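Local coordinates for putative primary metabolism protein HVA1 (PDB 4P5N) that is of unknown molecular activity but may play a role in fungal primary metabolism, and is built around a small Tudor domain, at residues A[34-38]-A[50-54]; A[14-20]-A[70-75]; A[27-33]-A[53-58]. All blocks are in the same frame, centred on the assembly; numbering follows the deposited sequence. Where two conformers were deposited one is given.

Contact 1: A[34-38]-A[50-54]; sequences DIVTT and PPKVL. With CD (cadmium ion), chain D; SO4 (sulfate ion), chain H.
Val36 and Leu54 meet on one side of an antiparallel pair of strands, where Val36 CG2 lies 4.0 Å from Leu54 CD1 and the two side chains cross obliquely. With chi1 at 174° CG1 of the valine points anti to the backbone N, leaving CG2, beside that N, as the branch that meets the leucine. The paired backbone brings these groups together. Asp34 with Leu54 and Val36 with Lys52 are both hydrogen-bonded pairs, each linked in both directions; Leu54 N reaches Asp34 O at 2.8 Å and Val36 N reaches Lys52 O at 2.9 Å. Between them the non-hydrogen-bonded pair Ile35 and Val53 turns its beta-branched side chains to the other face, where Val5, Ile13 and Pro67 pack against them. Pro50 and Pro51, joined by a cis peptide bond, carry the pairing past the end of the strands. Pro51 CA sits 3.2 Å from Val36 O in a CA-H...O contact, and the Pro50 ring packs its CG 3.7 Å from Thr38 C, against the backbone, where the chain leaves for helix 39-44. Thr38 is the N-cap of that helix, its hydroxyl taking the backbone N-H of Glu41. The same helix brings Glu41 to the cadmium ion that Asp34 grips with both oxygens, OD1 at 2.6 Å and OD2 at 2.7 Å; Lys45 also hydrogen-bonds OD2. Lys52 shares the sheet face of Val36, but its chain bends away, and NZ bonds to Asn66, to the carbonyls of Lys48 and Asn49, and to O4 of a sulfate at 3.0 Å. This is an antiparallel strand pair of the SH3-like Tudor fold, with a cadmium site between strand end and helix.

Contact 2: A[14-20]-A[70-75]; sequences NVGDTVY and LTDLDK
In the SH3-like fold of this Tudor domain the first strand, 18-23, is flanked by the last, 71-72, and this antiparallel pairing makes up much of the contact. Thr71 N donates to Tyr20 O over 2.9 Å, while the return bond from Tyr20 N to Thr71 O is weak. Val19 and Asp72 form the next, non-hydrogen-bonded pair; then the chain turns into the 3-10 segment 73-75, whose first N-H, that of Leu73, donates to Thr18 O at 2.8 Å. Asp74 fastens this segment to the strand: its OD2 receives Thr18 N at 2.8 Å, the N-H coming from above the carboxylate plane, 49° out of it, and water 2 ties the same oxygen to Gly16 O. Asp17 closes the type II turn that starts at Asn14: with CG beside its own backbone N (chi1 -72°), its OD2 accepts Asn14 N at 3.0 Å. Gly16 suits the turn because its backbone angles would jam a CB against the preceding carbonyl. Asp17 OD2 also lies just 2.6 Å from Asp72 OD2, their carboxylate planes 65° apart, so near that one of these buried acids probably carries a proton. Lys75 NZ, in one of two conformers, makes a weak, long salt bridge to Asp17 OD2 at 3.4 Å, a link that is therefore doubtful. Apolar groups fill the remainder: Leu73 CG rests 3.9 Å from Tyr20 CB, and Leu70 sets both methyls against Val19, CD1 near CG1 and CD2 near CB. Beyond the pair, Val19 packs on Val32 of strand 26-36 and on Phe55 of strand 52-56, Leu70 reaches Val53, and Thr18 OG1 bonds Gln31; in the sheet, strand 18-23 lies between 71-72 and 26-36.

Contact 3: A[27-33]-A[53-58]; sequences KHEGQVA and VLFTDQ
Gln58 reaches back from the end of its segment to the backbone of strand 26-36. Its CB stands 3.9 Å from Glu29 O; chi1 of 74° puts CG between the backbone N and carbonyl carbon, and a second bend at chi2 (-78°) folds the amide against the main chain of residues 27-29. CD comes near Lys27 O, OE1 accepts Glu29 N at 2.9 Å, and NE2 gives its N-H almost straight to Lys27 O at 2.9 Å. A glutamine fits because its amide offers both a donor and an acceptor, standing in for a strand neighbour where the two segments no longer pair regularly. The axes of the two strand segments run 133° apart in direction, far from a flat antiparallel pair, as in the strongly coiled sheet of an SH3-like barrel. Gly30 makes this close crossing possible: lacking a side chain, it lets Thr56 O approach its CA to 3.3 Å, where a CB would collide. Waters 4 and 5 bridge Gln31 to the backbone of Thr56, and a direct bond resumes at Ala33 N, 2.8 Å from Leu54 O. The buried Phe55 ring turns an edge to His28 C, its CZ 3.8 Å from His28 CB, and Val19 and Val63 also pack on the phenylalanine; Val32 CG2 meets Val53 CG1 at 3.6 Å, the two valines crossing at about a right angle. His28 ND1 donates its N-H to Asp57 OD2 at 2.7 Å, in the ring plane and on the anti lone pair, with ring and carboxylate nearly coplanar. The other carboxylate oxygen, Asp57 OD1, takes the backbone N-H groups of Asn59 and Lys61, while the imidazole stacks on Tyr23 and offers NE2, weakly, to Ala43 O of the second subunit.

How the contacts relate
All three contacts belong to one antiparallel sheet, in which 52-56, 26-36, 18-23 and 71-72 lie side by side in that order. Contacts 1 and 3 join the same two strands at different ends, share Val53 and Leu54, and have centres about 13 Å apart. Contact 2 brings residues near the two chain ends together, and the segments of the other two fall between its own in sequence. It lies about 9 Å from contact 3, centre to centre, and about 14 Å from contact 1. Asp17 O with Val32 N and Val19 with Val32 connect contact 2 to contact 3. Strand 26-36, which takes part in contacts 1 and 3 and borders strand 18-23 of contact 2, is thus common ground for all three.

Contact 1: A[34-38]-A[50-54]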
loop_
_atom_site.group_PDB
_atom_site.type_symbol
_atom_site.label_atom_id
_atom_site.label_comp_id
_atom_site.label_asym_id
_atom_site.label_seq_id
_atom_site.Cartn_x
_atom_site.Cartn_y
_atom_site.Cartn_z
ATOM N N ASP A 34 7.247 -5.095 -8.627
ATOM C CA ASP A 34 8.386 -5.185 -7.738
ATOM C C ASP A 34 8.114 -6.192 -6.629
ATOM O O ASP A 34 6.971 -6.445 -6.262
ATOM C CB ASP A 34 8.665 -3.806 -7.126
ATOM C CG ASP A 34 10.106 -3.614 -6.718
ATOM O OD1 ASP A 34 10.914 -4.576 -6.778
ATOM O OD2 ASP A 34 10.436 -2.480 -6.310
ATOM N N ILE A 35 9.192 -6.771 -6.116
ATOM C CA ILE A 35 9.143 -7.697 -5.005
ATOM C C ILE A 35 10.105 -7.145 -3.964
ATOM O O ILE A 35 11.307 -7.027 -4.206
ATOM C CB ILE A 35 9.550 -9.109 -5.464
ATOM C CG1 ILE A 35 8.572 -9.610 -6.535
ATOM C CG2 ILE A 35 9.574 -10.067 -4.288
ATOM C CD1 ILE A 35 9.005 -10.859 -7.261
ATOM N N VAL A 36 9.556 -6.771 -2.821
ATOM C CA VAL A 36 10.295 -6.120 -1.751
ATOM C C VAL A 36 10.601 -7.160 -0.674
ATOM O O VAL A 36 9.683 -7.846 -0.183
ATOM C CB VAL A 36 9.432 -4.997 -1.153
ATOM C CG1 VAL A 36 10.097 -4.393 0.051
ATOM C CG2 VAL A 36 9.157 -3.930 -2.192
ATOM N N THR A 37 11.877 -7.318 -0.318
ATOM C CA THR A 37 12.250 -8.409 0.600
ATOM C C THR A 37 13.039 -7.996 1.832
ATOM O O THR A 37 13.434 -8.857 2.606
ATOM C CB THR A 37 13.067 -9.519 -0.089
ATOM O OG1 THR A 37 14.241 -8.953 -0.673
ATOM C CG2 THR A 37 12.253 -10.221 -1.165
ATOM N N THR A 38 13.328 -6.710 1.986
ATOM C CA THR A 38 14.024 -6.242 3.174
ATOM C C THR A 38 13.235 -5.129 3.842
ATOM O O THR A 38 12.443 -4.434 3.195
ATOM C CB THR A 38 15.434 -5.699 2.853
ATOM O OG1 THR A 38 15.317 -4.583 1.953
ATOM C CG2 THR A 38 16.319 -6.782 2.233
ATOM N N PRO A 50 7.763 -6.855 5.004
ATOM C CA PRO A 50 8.207 -7.691 3.886
ATOM C C PRO A 50 8.177 -9.177 4.261
ATOM O O PRO A 50 8.218 -9.532 5.450
ATOM C CB PRO A 50 9.645 -7.197 3.647
ATOM C CG PRO A 50 10.102 -6.723 5.010
ATOM C CD PRO A 50 8.867 -6.078 5.595
ATOM N N PRO A 51 8.072 -10.059 3.262
ATOM C CA PRO A 51 8.022 -9.727 1.834
ATOM C C PRO A 51 6.683 -9.158 1.361
ATOM O O PRO A 51 5.610 -9.509 1.888
ATOM C CB PRO A 51 8.307 -11.074 1.150
ATOM C CG PRO A 51 7.796 -12.109 2.120
ATOM C CD PRO A 51 8.093 -11.516 3.500
ATOM N N LYS A 52 6.766 -8.250 0.392
ATOM C CA LYS A 52 5.574 -7.704 -0.256
ATOM C C LYS A 52 5.737 -7.751 -1.762
ATOM O O LYS A 52 6.813 -7.457 -2.282
ATOM C CB LYS A 52 5.334 -6.252 0.163
ATOM C CG LYS A 52 4.709 -6.103 1.532
ATOM C CD LYS A 52 3.277 -6.619 1.565
ATOM C CE LYS A 52 2.583 -6.135 2.824
ATOM N NZ LYS A 52 2.995 -6.908 4.032
ATOM N N VAL A 53 4.664 -8.136 -2.443
ATOM C CA VAL A 53 4.594 -8.121 -3.895
ATOM C C VAL A 53 3.823 -6.848 -4.253
ATOM O O VAL A 53 2.696 -6.656 -3.816
ATOM C CB VAL A 53 3.875 -9.387 -4.426
ATOM C CG1 VAL A 53 3.738 -9.370 -5.947
ATOM C CG2 VAL A 53 4.640 -10.645 -4.029
ATOM N N LEU A 54 4.445 -5.981 -5.048
ATOM C CA LEU A 54 3.812 -4.734 -5.470
ATOM C C LEU A 54 3.302 -4.909 -6.891
ATOM O O LEU A 54 4.070 -5.281 -7.779
ATOM C CB LEU A 54 4.796 -3.553 -5.421
ATOM C CG LEU A 54 5.619 -3.318 -4.143
ATOM C CD1 LEU A 54 6.253 -1.932 -4.109
ATOM C CD2 LEU A 54 4.853 -3.585 -2.858
HETATM CD CD CD D . 12.996 -3.365 -5.940
HETATM S S SO4 H . 0.149 -7.431 6.221
HETATM O O1 SO4 H . -0.989 -6.850 6.984
HETATM O O2 SO4 H . -0.105 -7.379 4.755
HETATM O O3 SO4 H . 0.414 -8.815 6.661
HETATM O O4 SO4 H . 1.319 -6.552 6.456
#

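Contact 2: A[14-20]-A[70-75]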
loop_
_atom_site.group_PDB
_atom_site.type_symbol
_atom_site.label_atom_id
_atom_site.label_comp_id
_atom_site.label_asym_id
_atom_site.label_seq_id
_atom_site.Cartn_x
_atom_site.Cartn_y
_atom_site.Cartn_z
ATOM N N ASN A 14 7.873 -13.786 -10.358
ATOM C CA ASN A 14 8.777 -12.927 -11.106
ATOM C C ASN A 14 8.098 -11.611 -11.426
ATOM O O ASN A 14 6.875 -11.567 -11.633
ATOM C CB ASN A 14 9.199 -13.603 -12.414
ATOM C CG ASN A 14 9.955 -14.893 -12.187
ATOM O OD1 ASN A 14 10.851 -14.969 -11.336
ATOM N ND2 ASN A 14 9.610 -15.918 -12.959
ATOM N N VAL A 15 8.897 -10.548 -11.492
ATOM C CA VAL A 15 8.432 -9.265 -12.012
ATOM C C VAL A 15 7.855 -9.478 -13.414
ATOM O O VAL A 15 8.430 -10.206 -14.221
ATOM C CB VAL A 15 9.556 -8.211 -11.996
ATOM C CG1 VAL A 15 9.150 -6.979 -12.789
ATOM C CG2 VAL A 15 9.896 -7.848 -10.553
ATOM N N GLY A 16 6.679 -8.893 -13.648
ATOM C CA GLY A 16 5.928 -9.050 -14.888
ATOM C C GLY A 16 4.893 -10.164 -14.886
ATOM O O GLY A 16 4.079 -10.254 -15.807
ATOM N N ASP A 17 4.902 -11.021 -13.858
ATOM C CA ASP A 17 3.907 -12.096 -13.776
ATOM C C ASP A 17 2.561 -11.534 -13.351
ATOM O O ASP A 17 2.481 -10.547 -12.598
ATOM C CB ASP A 17 4.285 -13.161 -12.729
ATOM C CG ASP A 17 5.463 -14.045 -13.149
ATOM O OD1 ASP A 17 5.992 -13.882 -14.260
ATOM O OD2 ASP A 17 5.860 -14.934 -12.341
ATOM N N THR A 18 1.496 -12.177 -13.816
ATOM C CA THR A 18 0.164 -11.856 -13.335
ATOM C C THR A 18 -0.081 -12.562 -12.016
ATOM O O THR A 18 0.017 -13.787 -11.951
ATOM C CB THR A 18 -0.932 -12.312 -14.313
ATOM O OG1 THR A 18 -0.676 -11.774 -15.615
ATOM C CG2 THR A 18 -2.291 -11.820 -13.841
ATOM N N VAL A 19 -0.404 -11.783 -10.979
ATOM C CA VAL A 19 -0.784 -12.336 -9.671
ATOM C C VAL A 19 -2.253 -12.034 -9.365
ATOM O O VAL A 19 -2.837 -11.112 -9.937
ATOM C CB VAL A 19 0.138 -11.859 -8.524
ATOM C CG1 VAL A 19 1.528 -12.445 -8.705
ATOM C CG2 VAL A 19 0.166 -10.328 -8.410
ATOM N N TYR A 20 -2.826 -12.795 -8.434
ATOM C CA TYR A 20 -4.251 -12.760 -8.142
ATOM C C TYR A 20 -4.481 -12.985 -6.650
ATOM O O TYR A 20 -3.892 -13.880 -6.055
ATOM C CB TYR A 20 -4.942 -13.889 -8.929
ATOM C CG TYR A 20 -6.384 -14.146 -8.559
ATOM C CD1 TYR A 20 -6.721 -15.006 -7.493
ATOM C CD2 TYR A 20 -7.418 -13.561 -9.288
ATOM C CE1 TYR A 20 -8.041 -15.252 -7.163
ATOM C CE2 TYR A 20 -8.749 -13.807 -8.966
ATOM C CZ TYR A 20 -9.058 -14.648 -7.904
ATOM O OH TYR A 20 -10.375 -14.894 -7.585
ATOM N N LEU A 70 -1.147 -15.085 -2.258
ATOM C CA LEU A 70 -1.643 -14.817 -3.590
ATOM C C LEU A 70 -1.260 -15.938 -4.534
ATOM O O LEU A 70 -0.456 -16.801 -4.181
ATOM C CB LEU A 70 -1.256 -13.437 -4.081
ATOM C CG LEU A 70 0.208 -13.070 -4.083
ATOM C CD1 LEU A 70 1.013 -13.938 -5.050
ATOM C CD2 LEU A 70 0.461 -11.606 -4.425
ATOM N N THR A 71 -1.851 -15.928 -5.726
ATOM C CA THR A 71 -1.552 -16.940 -6.735
ATOM C C THR A 71 -0.916 -16.289 -7.946
ATOM O O THR A 71 -1.436 -15.297 -8.458
ATOM C CB THR A 71 -2.824 -17.707 -7.144
ATOM O OG1 THR A 71 -3.407 -18.286 -5.981
ATOM C CG2 THR A 71 -2.523 -18.834 -8.162
ATOM N N ASP A 72 0.220 -16.837 -8.393
ATOM C CA ASP A 72 0.860 -16.358 -9.614
ATOM C C ASP A 72 0.202 -17.118 -10.765
ATOM O O ASP A 72 0.478 -18.305 -10.978
ATOM C CB ASP A 72 2.362 -16.629 -9.546
ATOM C CG ASP A 72 3.137 -16.035 -10.702
ATOM O OD1 ASP A 72 2.629 -16.038 -11.858
ATOM O OD2 ASP A 72 4.304 -15.629 -10.436
ATOM N N LEU A 73 -0.671 -16.436 -11.507
ATOM C CA LEU A 73 -1.429 -17.096 -12.582
ATOM C C LEU A 73 -0.552 -17.588 -13.714
ATOM O O LEU A 73 -0.907 -18.550 -14.394
ATOM C CB LEU A 73 -2.526 -16.165 -13.128
ATOM C CG LEU A 73 -3.572 -15.755 -12.068
ATOM C CD1 LEU A 73 -4.683 -14.948 -12.724
ATOM C CD2 LEU A 73 -4.163 -16.934 -11.290
ATOM N N ASP A 74 0.605 -16.959 -13.885
ATOM C CA ASP A 74 1.539 -17.384 -14.927
ATOM C C ASP A 74 2.339 -18.645 -14.604
ATOM O O ASP A 74 3.071 -19.152 -15.449
ATOM C CB ASP A 74 2.458 -16.226 -15.307
ATOM C CG ASP A 74 1.713 -15.119 -16.040
ATOM O OD1 ASP A 74 0.776 -15.419 -16.798
ATOM O OD2 ASP A 74 2.061 -13.946 -15.883
ATOM N N LYS A 75 2.215 -19.140 -13.375
ATOM C CA LYS A 75 2.923 -20.344 -12.953
ATOM C C LYS A 75 1.949 -21.491 -12.686
ATOM O O LYS A 75 2.332 -22.532 -12.156
ATOM C CB LYS A 75 3.768 -20.058 -11.713
ATOM C CG LYS A 75 4.863 -19.030 -11.951
ATOM C CD LYS A 75 5.927 -19.578 -12.890
ATOM C CE LYS A 75 6.996 -18.547 -13.198
ATOM N NZ LYS A 75 6.563 -17.622 -14.276
HETATM O O HOH W 1 7.929 -15.424 -15.297
HETATM O O HOH W 2 2.010 -11.680 -17.451
HETATM O O HOH W 3 -5.044 -16.605 -4.597
#

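Contact 3: A[27-33]-A[53-58]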
loop_
_atom_site.group_PDB
_atom_site.type_symbol
_atom_site.label_atom_id
_atom_site.label_comp_id
_atom_site.label_asym_id
_atom_site.label_seq_id
_atom_site.Cartn_x
_atom_site.Cartn_y
_atom_site.Cartn_z
ATOM N N LYS A 27 -11.639 -8.886 -6.558
ATOM C CA LYS A 27 -10.314 -9.453 -6.648
ATOM C C LYS A 27 -9.309 -8.320 -6.868
ATOM O O LYS A 27 -9.678 -7.183 -7.256
ATOM C CB LYS A 27 -10.243 -10.447 -7.831
ATOM C CG LYS A 27 -10.309 -9.770 -9.194
ATOM C CD LYS A 27 -10.213 -10.708 -10.382
ATOM C CE LYS A 27 -10.229 -9.883 -11.659
ATOM N NZ LYS A 27 -10.197 -10.770 -12.855
ATOM N N HIS A 28 -8.044 -8.647 -6.664
ATOM C CA HIS A 28 -6.954 -7.811 -7.175
ATOM C C HIS A 28 -6.085 -8.693 -8.041
ATOM O O HIS A 28 -5.481 -9.666 -7.553
ATOM C CB HIS A 28 -6.131 -7.222 -6.039
ATOM C CG HIS A 28 -6.950 -6.418 -5.086
ATOM N ND1 HIS A 28 -7.495 -5.198 -5.423
ATOM C CD2 HIS A 28 -7.367 -6.683 -3.825
ATOM C CE1 HIS A 28 -8.188 -4.729 -4.399
ATOM N NE2 HIS A 28 -8.128 -5.615 -3.417
ATOM N N GLU A 29 -6.044 -8.356 -9.330
ATOM C CA GLU A 29 -5.280 -9.101 -10.317
ATOM C C GLU A 29 -4.503 -8.143 -11.207
ATOM O O GLU A 29 -5.074 -7.177 -11.710
ATOM C CB GLU A 29 -6.231 -9.937 -11.178
ATOM C CG GLU A 29 -5.537 -10.721 -12.280
ATOM C CD GLU A 29 -6.494 -11.598 -13.074
ATOM O OE1 GLU A 29 -7.527 -12.034 -12.515
ATOM O OE2 GLU A 29 -6.220 -11.868 -14.270
ATOM N N GLY A 30 -3.209 -8.391 -11.391
ATOM C CA GLY A 30 -2.380 -7.511 -12.240
ATOM C C GLY A 30 -0.930 -7.959 -12.257
ATOM O O GLY A 30 -0.575 -8.982 -11.658
ATOM N N GLN A 31 -0.080 -7.202 -12.936
ATOM C CA GLN A 31 1.279 -7.667 -13.153
ATOM C C GLN A 31 2.210 -7.124 -12.084
ATOM O O GLN A 31 2.122 -5.947 -11.697
ATOM C CB GLN A 31 1.792 -7.345 -14.578
ATOM C CG GLN A 31 1.402 -8.393 -15.628
ATOM C CD GLN A 31 -0.077 -8.363 -15.921
ATOM O OE1 GLN A 31 -0.833 -9.253 -15.536
ATOM N NE2 GLN A 31 -0.509 -7.288 -16.562
ATOM N N VAL A 32 3.077 -8.007 -11.596
ATOM C CA VAL A 32 4.059 -7.664 -10.580
ATOM C C VAL A 32 5.019 -6.575 -11.097
ATOM O O VAL A 32 5.651 -6.740 -12.157
ATOM C CB VAL A 32 4.838 -8.918 -10.124
ATOM C CG1 VAL A 32 5.874 -8.530 -9.080
ATOM C CG2 VAL A 32 3.874 -9.965 -9.538
ATOM N N ALA A 33 5.119 -5.478 -10.343
ATOM C CA ALA A 33 6.079 -4.402 -10.626
ATOM C C ALA A 33 7.363 -4.539 -9.834
ATOM O O ALA A 33 8.437 -4.130 -10.300
ATOM C CB ALA A 33 5.457 -3.040 -10.374
ATOM N N VAL A 53 4.664 -8.136 -2.443
ATOM C CA VAL A 53 4.594 -8.121 -3.895
ATOM C C VAL A 53 3.823 -6.848 -4.253
ATOM O O VAL A 53 2.696 -6.656 -3.816
ATOM C CB VAL A 53 3.875 -9.387 -4.426
ATOM C CG1 VAL A 53 3.738 -9.370 -5.947
ATOM C CG2 VAL A 53 4.640 -10.645 -4.029
ATOM N N LEU A 54 4.445 -5.981 -5.048
ATOM C CA LEU A 54 3.812 -4.734 -5.470
ATOM C C LEU A 54 3.302 -4.909 -6.891
ATOM O O LEU A 54 4.070 -5.281 -7.779
ATOM C CB LEU A 54 4.796 -3.553 -5.421
ATOM C CG LEU A 54 5.619 -3.318 -4.143
ATOM C CD1 LEU A 54 6.253 -1.932 -4.109
ATOM C CD2 LEU A 54 4.853 -3.585 -2.858
ATOM N N PHE A 55 2.005 -4.672 -7.088
ATOM C CA PHE A 55 1.394 -4.760 -8.416
ATOM C C PHE A 55 0.250 -3.779 -8.562
ATOM O O PHE A 55 -0.319 -3.329 -7.570
ATOM C CB PHE A 55 0.923 -6.203 -8.747
ATOM C CG PHE A 55 -0.238 -6.728 -7.901
ATOM C CD1 PHE A 55 -0.040 -7.224 -6.606
ATOM C CD2 PHE A 55 -1.522 -6.807 -8.442
ATOM C CE1 PHE A 55 -1.104 -7.752 -5.867
ATOM C CE2 PHE A 55 -2.588 -7.332 -7.716
ATOM C CZ PHE A 55 -2.383 -7.813 -6.428
ATOM N N THR A 56 -0.085 -3.447 -9.808
ATOM C CA THR A 56 -1.244 -2.612 -10.067
ATOM C C THR A 56 -2.388 -3.503 -10.502
ATOM O O THR A 56 -2.214 -4.340 -11.381
ATOM C CB THR A 56 -0.903 -1.583 -11.156
ATOM O OG1 THR A 56 0.185 -0.771 -10.681
ATOM C CG2 THR A 56 -2.091 -0.708 -11.452
ATOM N N ASP A 57 -3.554 -3.350 -9.868
ATOM C CA ASP A 57 -4.663 -4.239 -10.171
ATOM C C ASP A 57 -5.476 -3.786 -11.384
ATOM O O ASP A 57 -5.127 -2.788 -12.046
ATOM C CB ASP A 57 -5.543 -4.518 -8.930
ATOM C CG ASP A 57 -6.490 -3.389 -8.580
ATOM O OD1 ASP A 57 -6.613 -2.383 -9.319
ATOM O OD2 ASP A 57 -7.177 -3.532 -7.537
ATOM N N GLN A 58 -6.562 -4.508 -11.649
ATOM C CA GLN A 58 -7.379 -4.301 -12.854
ATOM C C GLN A 58 -8.158 -2.988 -12.825
ATOM O O GLN A 58 -8.706 -2.561 -13.849
ATOM C CB GLN A 58 -8.313 -5.508 -13.080
ATOM C CG GLN A 58 -9.486 -5.561 -12.101
ATOM C CD GLN A 58 -9.155 -6.078 -10.707
ATOM O OE1 GLN A 58 -8.048 -6.543 -10.415
ATOM N NE2 GLN A 58 -10.145 -5.997 -9.832
HETATM O O HOH W 4 -1.233 -4.720 -13.860
HETATM O O HOH W 5 1.949 -3.254 -12.316
#